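Local coordinates for galactose-binding-like protein (Bacteroides thetaiotaomicron, PDB 7M1B), which belongs to the SusE-like proteins, probably binds glycans through its galactose-binding-like domain, and may have a degradative capacity, at residues T227-L231 against W241-H245; S269-Q275 against M371-Y377; R285-I289 against L368-Q372; S318-S322 against D333-A337. All coordinates share one frame; numbering follows the deposited sequence.

Contact 1. Residues T227-L231 against W241-H245; sequences TLESL and WNYAH. With EDO (1,2-ethanediol), chain B.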
loop_
_atom_site.group_PDB
_atom_site.type_symbol
_atom_site.label_atom_id
_atom_site.label_comp_id
_atom_site.label_asym_id
_atom_site.label_seq_id
_atom_site.Cartn_x
_atom_site.Cartn_y
_atom_site.Cartn_z
ATOM N N THR A 227 7.005 19.723 10.096
ATOM C CA THR A 227 7.126 18.411 10.710
ATOM C C THR A 227 6.558 17.341 9.801
ATOM O O THR A 227 5.882 17.610 8.806
ATOM C CB THR A 227 6.499 18.287 12.111
ATOM O OG1 THR A 227 5.075 18.169 11.910
ATOM C CG2 THR A 227 6.881 19.426 13.014
ATOM N N LEU A 228 6.791 16.056 10.140
ATOM C CA LEU A 228 6.167 15.008 9.350
ATOM C C LEU A 228 4.661 15.178 9.219
ATOM O O LEU A 228 4.079 14.795 8.209
ATOM C CB LEU A 228 6.558 13.630 9.955
ATOM C CG LEU A 228 6.196 12.419 9.081
ATOM C CD1 LEU A 228 6.874 12.433 7.745
ATOM C CD2 LEU A 228 6.498 11.154 9.854
ATOM N N GLU A 229 4.016 15.756 10.269
ATOM C CA GLU A 229 2.557 15.869 10.231
ATOM C C GLU A 229 2.090 16.861 9.162
ATOM O O GLU A 229 0.924 16.783 8.737
ATOM C CB GLU A 229 2.042 16.330 11.609
ATOM C CG GLU A 229 0.588 16.018 11.818
ATOM C CD GLU A 229 0.054 16.735 13.040
ATOM O OE1 GLU A 229 0.833 16.872 14.078
ATOM O OE2 GLU A 229 -1.178 17.017 12.991
ATOM N N SER A 230 2.974 17.705 8.584
ATOM C CA SER A 230 2.644 18.525 7.436
ATOM C C SER A 230 2.207 17.704 6.244
ATOM O O SER A 230 1.513 18.212 5.346
ATOM C CB SER A 230 3.887 19.334 7.102
ATOM O OG SER A 230 4.110 20.340 8.098
ATOM N N LEU A 231 2.584 16.397 6.187
ATOM C CA LEU A 231 2.107 15.622 5.049
ATOM C C LEU A 231 0.612 15.325 5.094
ATOM O O LEU A 231 0.044 14.848 4.090
ATOM C CB LEU A 231 2.837 14.280 4.908
ATOM C CG LEU A 231 4.381 14.383 4.806
ATOM C CD1 LEU A 231 4.899 12.930 4.596
ATOM C CD2 LEU A 231 4.746 15.281 3.568
ATOM N N TRP A 241 3.549 25.741 -0.943
ATOM C CA TRP A 241 4.863 25.786 -0.248
ATOM C C TRP A 241 4.907 24.752 0.894
ATOM O O TRP A 241 5.833 24.749 1.743
ATOM C CB TRP A 241 5.177 27.226 0.275
ATOM C CG TRP A 241 6.261 27.850 -0.578
ATOM C CD1 TRP A 241 7.561 28.108 -0.183
ATOM C CD2 TRP A 241 6.181 28.262 -1.957
ATOM N NE1 TRP A 241 8.242 28.637 -1.232
ATOM C CE2 TRP A 241 7.448 28.710 -2.331
ATOM C CE3 TRP A 241 5.164 28.195 -2.935
ATOM C CZ2 TRP A 241 7.728 29.213 -3.597
ATOM C CZ3 TRP A 241 5.444 28.642 -4.218
ATOM C CH2 TRP A 241 6.725 29.129 -4.536
ATOM N N ASN A 242 3.925 23.835 0.966
ATOM C CA ASN A 242 3.932 22.896 2.097
ATOM C C ASN A 242 4.903 21.728 1.873
ATOM O O ASN A 242 5.204 21.353 0.734
ATOM C CB ASN A 242 2.553 22.230 2.117
ATOM C CG ASN A 242 2.329 21.417 3.385
ATOM O OD1 ASN A 242 2.572 21.904 4.478
ATOM N ND2 ASN A 242 2.090 20.119 3.271
ATOM N N TYR A 243 5.481 21.238 2.990
ATOM C CA TYR A 243 6.302 20.039 2.825
ATOM C C TYR A 243 6.603 19.511 4.230
ATOM O O TYR A 243 6.359 20.170 5.218
ATOM C CB TYR A 243 7.702 20.424 2.259
ATOM C CG TYR A 243 8.368 21.619 2.915
ATOM C CD1 TYR A 243 9.050 21.521 4.163
ATOM C CD2 TYR A 243 8.384 22.860 2.283
ATOM C CE1 TYR A 243 9.631 22.633 4.776
ATOM C CE2 TYR A 243 8.944 23.969 2.881
ATOM C CZ TYR A 243 9.643 23.845 4.085
ATOM O OH TYR A 243 10.145 24.976 4.622
ATOM N N ALA A 244 7.036 18.239 4.273
ATOM C CA ALA A 244 7.858 17.748 5.397
ATOM C C ALA A 244 9.257 17.534 4.810
ATOM O O ALA A 244 9.428 16.938 3.719
ATOM C CB ALA A 244 7.332 16.432 5.958
ATOM N N HIS A 245 10.291 17.969 5.526
ATOM C CA HIS A 245 11.638 18.099 4.938
ATOM C C HIS A 245 12.641 17.462 5.878
ATOM O O HIS A 245 12.604 17.722 7.085
ATOM C CB HIS A 245 11.976 19.615 4.858
ATOM C CG HIS A 245 13.112 19.944 3.940
ATOM N ND1 HIS A 245 14.431 19.500 4.147
ATOM C CD2 HIS A 245 13.160 20.738 2.850
ATOM C CE1 HIS A 245 15.190 19.991 3.159
ATOM N NE2 HIS A 245 14.448 20.810 2.406
HETATM C C1 EDO B . 12.674 25.452 1.974
HETATM O O1 EDO B . 12.459 25.893 0.638
HETATM C C2 EDO B . 12.952 23.991 1.991
HETATM O O2 EDO B . 13.737 23.439 0.889
#
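Asn242 reaches across to Ser230 with its amide: ND2 donates to Ser230 O at 2.9 Å, with an N-H...O angle of 158°. The acceptor lies in the Asn242 amide plane, whereas the donor sits above the carbonyl plane of Ser230 and misses its lone pairs. Beside this bond Ser230 CB rests on Tyr243 O (3.2 Å). Ala244 CB is wedged into the turn, 3.4 Å from Thr227 O and 3.7 Å from Leu231 CD2. One shell out, Asn242 OD1 accepts from Asn233 ND2, which helps fix the flip of the amide. With CG anti to the backbone N (chi1 -170°), the amide end of Asn242 is carried toward Ser230 O. An alanine here would remove the amide, and Ser230 O and Asn233 ND2 would probably both lose a partner. The 3-10 segment 228-231 opens with an ST turn, in which Thr227 OG1 accepts from Glu229 N (3.1 Å). Ser230 OG and Tyr243 OH are paired elsewhere, with His226 ND1 and Ala224 O. Backbone bonds from Leu231 to Leu374 and from Ala244 to Met371 join both segments to strand 370-380, while Leu228 packs on Phe258 and Phe260 of strand 256-274.

Contact 2. Residues S269-Q275 against M371-Y377; sequences SRFTSWQ and MQQLWFY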
loop_
_atom_site.group_PDB
_atom_site.type_symbol
_atom_site.label_atom_id
_atom_site.label_comp_id
_atom_site.label_asym_id
_atom_site.label_seq_id
_atom_site.Cartn_x
_atom_site.Cartn_y
_atom_site.Cartn_z
ATOM N N SER A 269 -6.565 0.400 0.945
ATOM C CA SER A 269 -6.785 0.217 -0.477
ATOM C C SER A 269 -5.671 0.837 -1.308
ATOM O O SER A 269 -5.134 0.192 -2.182
ATOM C CB SER A 269 -8.141 0.681 -0.944
ATOM O OG SER A 269 -8.325 2.075 -0.595
ATOM N N ARG A 270 -5.424 2.119 -1.110
ATOM C CA ARG A 270 -4.461 2.832 -1.950
ATOM C C ARG A 270 -4.087 4.146 -1.262
ATOM O O ARG A 270 -4.668 4.490 -0.220
ATOM C CB ARG A 270 -5.212 3.147 -3.264
ATOM C CG ARG A 270 -6.352 4.148 -3.110
ATOM C CD ARG A 270 -7.151 4.281 -4.440
ATOM N NE ARG A 270 -8.193 5.315 -4.345
ATOM C CZ ARG A 270 -8.088 6.647 -4.522
ATOM N NH1 ARG A 270 -6.942 7.235 -4.841
ATOM N NH2 ARG A 270 -9.173 7.387 -4.365
ATOM N N PHE A 271 -3.020 4.795 -1.753
ATOM C CA PHE A 271 -2.730 6.130 -1.260
ATOM C C PHE A 271 -2.269 6.990 -2.432
ATOM O O PHE A 271 -1.944 6.489 -3.511
ATOM C CB PHE A 271 -1.668 6.060 -0.135
ATOM C CG PHE A 271 -0.257 5.694 -0.553
ATOM C CD1 PHE A 271 0.124 4.359 -0.797
ATOM C CD2 PHE A 271 0.657 6.701 -0.875
ATOM C CE1 PHE A 271 1.429 4.046 -1.204
ATOM C CE2 PHE A 271 1.957 6.382 -1.275
ATOM C CZ PHE A 271 2.340 5.051 -1.517
ATOM N N THR A 272 -2.311 8.307 -2.192
ATOM C CA THR A 272 -1.885 9.299 -3.173
ATOM C C THR A 272 -0.728 10.084 -2.540
ATOM O O THR A 272 -0.784 10.433 -1.340
ATOM C CB THR A 272 -2.968 10.315 -3.559
ATOM O OG1 THR A 272 -4.092 9.519 -3.934
ATOM C CG2 THR A 272 -2.568 11.223 -4.696
ATOM N N SER A 273 0.352 10.314 -3.323
ATOM C CA SER A 273 1.582 10.943 -2.810
ATOM C C SER A 273 1.857 12.174 -3.673
ATOM O O SER A 273 1.738 12.138 -4.917
ATOM C CB SER A 273 2.756 9.948 -3.011
ATOM O OG SER A 273 3.920 10.564 -2.527
ATOM N N TRP A 274 2.097 13.327 -3.011
ATOM C CA TRP A 274 2.555 14.512 -3.716
ATOM C C TRP A 274 3.960 14.911 -3.327
ATOM O O TRP A 274 4.273 14.932 -2.145
ATOM C CB TRP A 274 1.673 15.730 -3.383
ATOM C CG TRP A 274 0.312 15.646 -4.020
ATOM C CD1 TRP A 274 -0.067 16.319 -5.145
ATOM C CD2 TRP A 274 -0.863 15.025 -3.480
ATOM N NE1 TRP A 274 -1.420 16.164 -5.356
ATOM C CE2 TRP A 274 -1.929 15.367 -4.351
ATOM C CE3 TRP A 274 -1.125 14.177 -2.387
ATOM C CZ2 TRP A 274 -3.241 14.877 -4.164
ATOM C CZ3 TRP A 274 -2.436 13.756 -2.171
ATOM C CH2 TRP A 274 -3.470 14.085 -3.054
ATOM N N GLN A 275 4.775 15.229 -4.365
ATOM C CA GLN A 275 6.111 15.756 -4.159
ATOM C C GLN A 275 6.038 17.254 -3.782
ATOM O O GLN A 275 5.101 17.964 -4.173
ATOM C CB GLN A 275 6.919 15.704 -5.473
ATOM C CG GLN A 275 7.242 14.253 -5.885
ATOM C CD GLN A 275 7.832 14.273 -7.278
ATOM O OE1 GLN A 275 8.715 15.076 -7.596
ATOM N NE2 GLN A 275 7.349 13.354 -8.103
ATOM N N MET A 371 8.822 15.670 1.025
ATOM C CA MET A 371 7.545 15.412 0.309
ATOM C C MET A 371 6.502 16.444 0.677
ATOM O O MET A 371 6.683 17.169 1.616
ATOM C CB MET A 371 7.064 14.013 0.665
ATOM C CG MET A 371 7.921 12.929 -0.116
ATOM S SD MET A 371 8.132 13.018 -2.022
ATOM C CE MET A 371 6.519 12.362 -2.443
ATOM N N GLN A 372 5.335 16.435 -0.031
ATOM C CA GLN A 372 4.366 17.526 0.209
ATOM C C GLN A 372 3.141 16.962 0.936
ATOM O O GLN A 372 2.535 17.656 1.762
ATOM C CB GLN A 372 3.862 18.118 -1.136
ATOM C CG GLN A 372 2.945 19.318 -1.024
ATOM C CD GLN A 372 2.569 19.703 -2.436
ATOM O OE1 GLN A 372 1.618 19.146 -3.037
ATOM N NE2 GLN A 372 3.253 20.694 -2.988
ATOM N N GLN A 373 2.685 15.757 0.580
ATOM C CA GLN A 373 1.349 15.318 1.077
ATOM C C GLN A 373 1.178 13.818 0.860
ATOM O O GLN A 373 1.652 13.309 -0.171
ATOM C CB GLN A 373 0.229 16.102 0.357
ATOM C CG GLN A 373 -1.117 16.020 1.091
ATOM C CD GLN A 373 -1.360 16.975 2.265
ATOM O OE1 GLN A 373 -2.367 16.837 2.946
ATOM N NE2 GLN A 373 -0.350 17.698 2.734
ATOM N N LEU A 374 0.429 13.141 1.781
ATOM C CA LEU A 374 0.099 11.709 1.584
ATOM C C LEU A 374 -1.349 11.510 2.040
ATOM O O LEU A 374 -1.688 11.983 3.158
ATOM C CB LEU A 374 0.930 10.839 2.519
ATOM C CG LEU A 374 2.412 10.788 2.224
ATOM C CD1 LEU A 374 3.108 9.975 3.321
ATOM C CD2 LEU A 374 2.609 10.131 0.846
ATOM N N TRP A 375 -2.214 11.084 1.110
ATOM C CA TRP A 375 -3.579 10.756 1.508
ATOM C C TRP A 375 -3.794 9.255 1.406
ATOM O O TRP A 375 -3.516 8.693 0.372
ATOM C CB TRP A 375 -4.581 11.471 0.593
ATOM C CG TRP A 375 -4.682 12.960 0.794
ATOM C CD1 TRP A 375 -3.933 13.712 1.659
ATOM C CD2 TRP A 375 -5.505 13.844 0.015
ATOM N NE1 TRP A 375 -4.295 15.030 1.508
ATOM C CE2 TRP A 375 -5.252 15.137 0.500
ATOM C CE3 TRP A 375 -6.509 13.667 -0.981
ATOM C CZ2 TRP A 375 -5.905 16.268 -0.023
ATOM C CZ3 TRP A 375 -7.144 14.802 -1.458
ATOM C CH2 TRP A 375 -6.862 16.096 -1.001
ATOM N N PHE A 376 -4.375 8.642 2.459
ATOM C CA PHE A 376 -4.565 7.183 2.508
ATOM C C PHE A 376 -6.065 6.882 2.365
ATOM O O PHE A 376 -6.882 7.616 2.921
ATOM C CB PHE A 376 -4.037 6.615 3.815
ATOM C CG PHE A 376 -2.552 6.350 3.782
ATOM C CD1 PHE A 376 -1.640 7.325 3.463
ATOM C CD2 PHE A 376 -2.097 5.026 3.921
ATOM C CE1 PHE A 376 -0.289 6.984 3.404
ATOM C CE2 PHE A 376 -0.753 4.712 3.877
ATOM C CZ PHE A 376 0.123 5.678 3.470
ATOM N N TYR A 377 -6.365 5.769 1.721
ATOM C CA TYR A 377 -7.735 5.359 1.497
ATOM C C TYR A 377 -7.915 3.962 2.016
ATOM O O TYR A 377 -6.993 3.162 1.893
ATOM C CB TYR A 377 -8.138 5.403 0.015
ATOM C CG TYR A 377 -8.136 6.812 -0.545
ATOM C CD1 TYR A 377 -6.932 7.398 -0.970
ATOM C CD2 TYR A 377 -9.291 7.575 -0.590
ATOM C CE1 TYR A 377 -6.886 8.702 -1.441
ATOM C CE2 TYR A 377 -9.275 8.881 -1.074
ATOM C CZ TYR A 377 -8.068 9.437 -1.502
ATOM O OH TYR A 377 -8.038 10.714 -2.000
HETATM O O HOH W 1 -6.342 11.241 -3.817
HETATM O O HOH W 2 2.823 18.488 -5.579
#
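Phe271 and Phe376 form a non-hydrogen-bonded pair on the tightly packed face of two antiparallel strands, whose axes approach to 4.7 Å. Phe271 CB sits over the centre of the Phe376 ring, 3.8 Å from its centroid, a CH-pi contact; the two rings run nearly parallel but are slid so far apart that they barely overlap. On the same face Ser273 OG meets Leu374 CD2 at 3.6 Å, and the bent Met371 chain brings CE to 3.2 Å from that same OG. Phe260, earlier in strand 256-274, together with Phe357 and Trp292 of other strands, continues this buried layer.

The other face carries Arg270, Thr272, Trp274, Gln373, Trp375 and Tyr377; Arg270, Trp375 and Tyr377 are partly open to solvent, while Thr272, Trp274 and Gln373 are buried. Arg270, extended beyond a chi1 of 67°, lays its guanidinium flat on Tyr377, with CZ 3.8 Å from the ring centroid and the planes 13° apart. Its NE is also salt-bridged to Glu202. A water joins Thr272 OG1 to Tyr377 OH, and Thr272 OG1 is also bonded to Glu342 OE2. Further along, the edge of Trp274 points at the face of Trp375, CH2 to CD2 3.7 Å, while Trp375 NE1 donates to Gln373 OE1 at 3.0 Å, the acceptor lying in the indole plane; OE1 also accepts from Gly234 N.

Classic beta bulges lie at both ends of the ladder: Ser269 and Arg270 face Tyr377, and Gln372 and Gln373 face Trp274, whose O accepts from both their N atoms. Antiparallel strands with one face buried against further strands are what the beta-sandwich of a galactose-binding-like domain is built from.

Contact 3. Residues R285-I289 against L368-Q372; sequences RAGAI and LVVMQ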
loop_
_atom_site.group_PDB
_atom_site.type_symbol
_atom_site.label_atom_id
_atom_site.label_comp_id
_atom_site.label_asym_id
_atom_site.label_seq_id
_atom_site.Cartn_x
_atom_site.Cartn_y
_atom_site.Cartn_z
ATOM N N ARG A 285 13.402 16.084 -7.956
ATOM C CA ARG A 285 14.739 16.371 -7.409
ATOM C C ARG A 285 14.514 16.915 -5.987
ATOM O O ARG A 285 13.373 16.930 -5.490
ATOM C CB ARG A 285 15.430 17.458 -8.262
ATOM C CG ARG A 285 14.835 18.875 -8.225
ATOM C CD ARG A 285 15.604 19.967 -9.011
ATOM N NE ARG A 285 15.136 21.366 -8.775
ATOM C CZ ARG A 285 15.636 22.304 -7.937
ATOM N NH1 ARG A 285 16.681 22.015 -7.166
ATOM N NH2 ARG A 285 15.076 23.527 -7.876
ATOM N N ALA A 286 15.625 17.193 -5.279
ATOM C CA ALA A 286 15.552 17.902 -4.010
ATOM C C ALA A 286 14.599 17.233 -3.014
ATOM O O ALA A 286 13.687 17.852 -2.447
ATOM C CB ALA A 286 15.177 19.363 -4.250
ATOM N N GLY A 287 14.816 15.935 -2.860
ATOM C CA GLY A 287 14.135 15.166 -1.836
ATOM C C GLY A 287 12.971 14.339 -2.387
ATOM O O GLY A 287 12.454 13.540 -1.614
ATOM N N ALA A 288 12.618 14.534 -3.666
ATOM C CA ALA A 288 11.543 13.748 -4.197
ATOM C C ALA A 288 11.947 12.254 -4.215
ATOM O O ALA A 288 12.973 11.867 -4.817
ATOM C CB ALA A 288 11.246 14.223 -5.603
ATOM N N ILE A 289 11.133 11.401 -3.557
ATOM C CA ILE A 289 11.441 9.970 -3.529
ATOM C C ILE A 289 11.107 9.247 -4.822
ATOM O O ILE A 289 10.141 9.563 -5.527
ATOM C CB ILE A 289 10.727 9.363 -2.289
ATOM C CG1 ILE A 289 9.191 9.434 -2.443
ATOM C CG2 ILE A 289 11.291 10.035 -1.028
ATOM C CD1 ILE A 289 8.420 8.729 -1.253
ATOM N N LEU A 368 18.396 12.770 0.595
ATOM C CA LEU A 368 17.515 13.813 1.179
ATOM C C LEU A 368 16.082 13.384 0.867
ATOM O O LEU A 368 15.791 13.000 -0.261
ATOM C CB LEU A 368 17.785 15.177 0.560
ATOM C CG LEU A 368 16.893 16.303 1.119
ATOM C CD1 LEU A 368 17.190 16.545 2.596
ATOM C CD2 LEU A 368 17.021 17.593 0.314
ATOM N N VAL A 369 15.189 13.442 1.862
ATOM C CA VAL A 369 13.782 13.112 1.642
ATOM C C VAL A 369 12.970 14.373 1.902
ATOM O O VAL A 369 13.013 14.814 3.027
ATOM C CB VAL A 369 13.406 11.947 2.594
ATOM C CG1 VAL A 369 11.916 11.620 2.427
ATOM C CG2 VAL A 369 14.209 10.680 2.197
ATOM N N VAL A 370 12.095 14.732 0.933
ATOM C CA VAL A 370 11.256 15.921 1.139
ATOM C C VAL A 370 9.973 15.579 0.369
ATOM O O VAL A 370 10.054 15.119 -0.778
ATOM C CB VAL A 370 11.829 17.210 0.524
ATOM C CG1 VAL A 370 10.875 18.386 0.818
ATOM C CG2 VAL A 370 13.174 17.552 1.158
ATOM N N MET A 371 8.822 15.670 1.025
ATOM C CA MET A 371 7.545 15.412 0.309
ATOM C C MET A 371 6.502 16.444 0.677
ATOM O O MET A 371 6.683 17.169 1.616
ATOM C CB MET A 371 7.064 14.013 0.665
ATOM C CG MET A 371 7.921 12.929 -0.116
ATOM S SD MET A 371 8.132 13.018 -2.022
ATOM C CE MET A 371 6.519 12.362 -2.443
ATOM N N GLN A 372 5.335 16.435 -0.031
ATOM C CA GLN A 372 4.366 17.526 0.209
ATOM C C GLN A 372 3.141 16.962 0.936
ATOM O O GLN A 372 2.535 17.656 1.762
ATOM C CB GLN A 372 3.862 18.118 -1.136
ATOM C CG GLN A 372 2.945 19.318 -1.024
ATOM C CD GLN A 372 2.569 19.703 -2.436
ATOM O OE1 GLN A 372 1.618 19.146 -3.037
ATOM N NE2 GLN A 372 3.253 20.694 -2.988
HETATM O O HOH W 3 16.818 13.877 -3.141
#
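Positive phi at Ala286 (54°) and Gly287 (102°) curls the chain into a type I' beta turn from Arg285 to Ala288 and sets Gly287 against Leu368, Val369 and Val370. The turn is closed by Ala288 N to Arg285 O at 3.1 Å. A CB modelled on Gly287 would fall 2.4 Å from Val370 CG2 and would also jam against the carbonyl O of Ala286, so backbone conformation and neighbour alike argue against a side chain here. With none present, Gly287 CA comes within 3.1 Å of Leu368 O in an almost straight C-H...O contact. Gly287 O then accepts from Val370 N at 2.8 Å, the donor standing above the carbonyl plane and off the lone pairs.

The turn belongs to the loop that follows strand 256-274, and it docks where strand 370-380 begins, at a loop-bearing end of the beta-sandwich. In relatives of this fold such loops often carry the ligand site; here a bound 1,2-ethanediol, probably from the crystallisation liquor, lies about 6 Å from the side chain of Val370, which is suggestive at most. Arg276 NH2 bonds to Ala286 O, and Asp364 OD2 accepts from Ala286 N, so the turn is held both by an earlier residue of its own loop and by Asp364, which follows strand 352-362. Beside the turn, a water accepts from Gly287 N and lies near Leu368 O.

Beyond the turn the contact becomes apolar. Ile289 CG1 lies between its backbone N and carbonyl carbon (chi1 66°) and meets Met371 SD at 3.8 Å, the two side chains crossing at about a right angle. The other branch, Ile289 CG2, touches Val369 CG1 at 3.9 Å.

Contact 4. Residues S318-S322 against D333-A337; sequences SIKPS and DITYA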
loop_
_atom_site.group_PDB
_atom_site.type_symbol
_atom_site.label_atom_id
_atom_site.label_comp_id
_atom_site.label_asym_id
_atom_site.label_seq_id
_atom_site.Cartn_x
_atom_site.Cartn_y
_atom_site.Cartn_z
ATOM N N SER A 318 7.704 6.051 -7.995
ATOM C CA SER A 318 7.262 7.312 -8.582
ATOM C C SER A 318 7.856 7.410 -9.986
ATOM O O SER A 318 9.077 7.364 -10.156
ATOM C CB SER A 318 7.748 8.434 -7.698
ATOM O OG SER A 318 7.599 9.718 -8.327
ATOM N N ILE A 319 6.976 7.535 -10.995
ATOM C CA ILE A 319 7.356 7.637 -12.407
ATOM C C ILE A 319 7.526 9.100 -12.814
ATOM O O ILE A 319 6.691 9.959 -12.473
ATOM C CB ILE A 319 6.288 6.918 -13.271
ATOM C CG1 ILE A 319 6.254 5.415 -12.937
ATOM C CG2 ILE A 319 6.628 7.100 -14.741
ATOM C CD1 ILE A 319 7.600 4.744 -12.854
ATOM N N LYS A 320 8.598 9.369 -13.613
ATOM C CA LYS A 320 8.790 10.656 -14.285
ATOM C C LYS A 320 8.352 10.489 -15.739
ATOM O O LYS A 320 9.066 9.856 -16.486
ATOM C CB LYS A 320 10.226 11.165 -14.189
ATOM C CG LYS A 320 10.405 12.586 -14.705
ATOM C CD LYS A 320 11.901 12.990 -14.516
ATOM C CE LYS A 320 12.081 14.472 -14.848
ATOM N NZ LYS A 320 13.515 14.867 -14.691
ATOM N N PRO A 321 7.148 10.893 -16.178
ATOM C CA PRO A 321 6.675 10.554 -17.542
ATOM C C PRO A 321 7.674 10.809 -18.678
ATOM O O PRO A 321 7.811 9.996 -19.603
ATOM C CB PRO A 321 5.460 11.474 -17.731
ATOM C CG PRO A 321 4.894 11.583 -16.327
ATOM C CD PRO A 321 6.133 11.669 -15.421
ATOM N N SER A 322 8.384 11.940 -18.623
ATOM C CA SER A 322 9.337 12.273 -19.689
ATOM C C SER A 322 10.577 11.377 -19.696
ATOM O O SER A 322 11.262 11.232 -20.740
ATOM C CB SER A 322 9.797 13.690 -19.475
ATOM O OG SER A 322 10.665 13.721 -18.319
ATOM N N ASP A 333 5.461 16.143 -17.027
ATOM C CA ASP A 333 5.981 15.802 -15.701
ATOM C C ASP A 333 5.344 16.690 -14.623
ATOM O O ASP A 333 4.954 16.171 -13.528
ATOM C CB ASP A 333 7.493 16.026 -15.637
ATOM C CG ASP A 333 8.313 15.054 -16.490
ATOM O OD1 ASP A 333 7.823 13.933 -16.785
ATOM O OD2 ASP A 333 9.510 15.449 -16.849
ATOM N N ILE A 334 5.291 17.985 -14.864
ATOM C CA ILE A 334 4.819 18.926 -13.833
ATOM C C ILE A 334 3.311 18.804 -13.587
ATOM O O ILE A 334 2.856 18.709 -12.442
ATOM C CB ILE A 334 5.235 20.335 -14.265
ATOM C CG1 ILE A 334 6.759 20.502 -14.120
ATOM C CG2 ILE A 334 4.452 21.348 -13.417
ATOM C CD1 ILE A 334 7.304 21.697 -14.872
ATOM N N THR A 335 2.530 18.694 -14.652
ATOM C CA THR A 335 1.119 18.422 -14.502
ATOM C C THR A 335 0.904 17.103 -13.752
ATOM O O THR A 335 0.052 17.030 -12.846
ATOM C CB THR A 335 0.453 18.441 -15.892
ATOM O OG1 THR A 335 0.702 19.726 -16.468
ATOM C CG2 THR A 335 -1.044 18.192 -15.857
ATOM N N TYR A 336 1.535 16.022 -14.223
ATOM C CA TYR A 336 1.392 14.708 -13.608
ATOM C C TYR A 336 1.686 14.752 -12.103
ATOM O O TYR A 336 0.917 14.223 -11.285
ATOM C CB TYR A 336 2.250 13.677 -14.349
ATOM C CG TYR A 336 2.285 12.267 -13.808
ATOM C CD1 TYR A 336 1.309 11.330 -14.114
ATOM C CD2 TYR A 336 3.281 11.891 -12.906
ATOM C CE1 TYR A 336 1.385 10.026 -13.617
ATOM C CE2 TYR A 336 3.401 10.595 -12.424
ATOM C CZ TYR A 336 2.401 9.679 -12.719
ATOM O OH TYR A 336 2.546 8.416 -12.198
ATOM N N ALA A 337 2.847 15.296 -11.732
ATOM C CA ALA A 337 3.156 15.257 -10.312
ATOM C C ALA A 337 2.196 16.128 -9.511
ATOM O O ALA A 337 1.877 15.755 -8.374
ATOM C CB ALA A 337 4.588 15.783 -10.137
HETATM O O HOH W 4 4.145 7.968 -10.255
#
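Asp333 grips Ser322 with both carboxylate oxygens. OD1 accepts from Ser322 N at 2.8 Å with an N-H...O angle of 165°, and OD2 accepts from Ser322 OG in a short 2.5 Å bond; each oxygen uses its syn lone pair, so backbone and hydroxyl enter as a two-pronged clasp. OD2 also takes a bond from Ser330 N, and Ser322 OG is bonded to Trp324 N. Lys320 runs extended past the carboxylate, its CE 3.4 Å from Asp333 OD2, but NZ is 4.6 Å from that oxygen, too far for a salt bridge, and bonds instead to Ser328 O and Trp324 O. With an alanine here in place of Asp333 the carboxylate is gone, and Ser322 N, Ser322 OG and Ser330 N would probably each be left without this partner.

Asp333 lies in the first turn of helix 331-338. Its bond back to Ser330 N, the residue just before the helix, resembles one half of a capping box, and the same carboxylate ties this end to the loop that follows strand 311-317.

Outward from the clasp, Pro321 slides past Asp333, its CD 3.1 Å from OD1. Pro321 CG lies over one face of Tyr336, offset toward the rim, as a CH-pi contact, 4.0 Å from the ring centroid and 26° off its normal. Tyr336, with CG anti to its backbone N (chi1 177°), is directed toward this loop, and its CE2 comes 3.4 Å from Ile319 O. A water links Tyr336 OH to Ile319 N, and Tyr284 packs against both Pro321 and Tyr336.

Contacts 2 and 3 share Met371 and Gln372, so strand 370-380 carries both; contact 1 joins it through backbone bonding of strand 244-245 and of Leu231. Centre to centre, contacts 1 and 2 lie about 12 Å apart, contacts 1 and 3 about 11 Å. Along the chain contact 1 closes first; contacts 2 and 3 follow, both ending on 368-377, and contact 4 falls within the chain spanned by each. Its centre is about 14 Å from that of contact 3, about 15 Å from contact 2 and about 21 Å from contact 1, which it does not touch. Strand pairing in contact 2 thus joins parts of the galactose-binding-like domain that are far apart in sequence, while the other three lie among the loops and short elements around it.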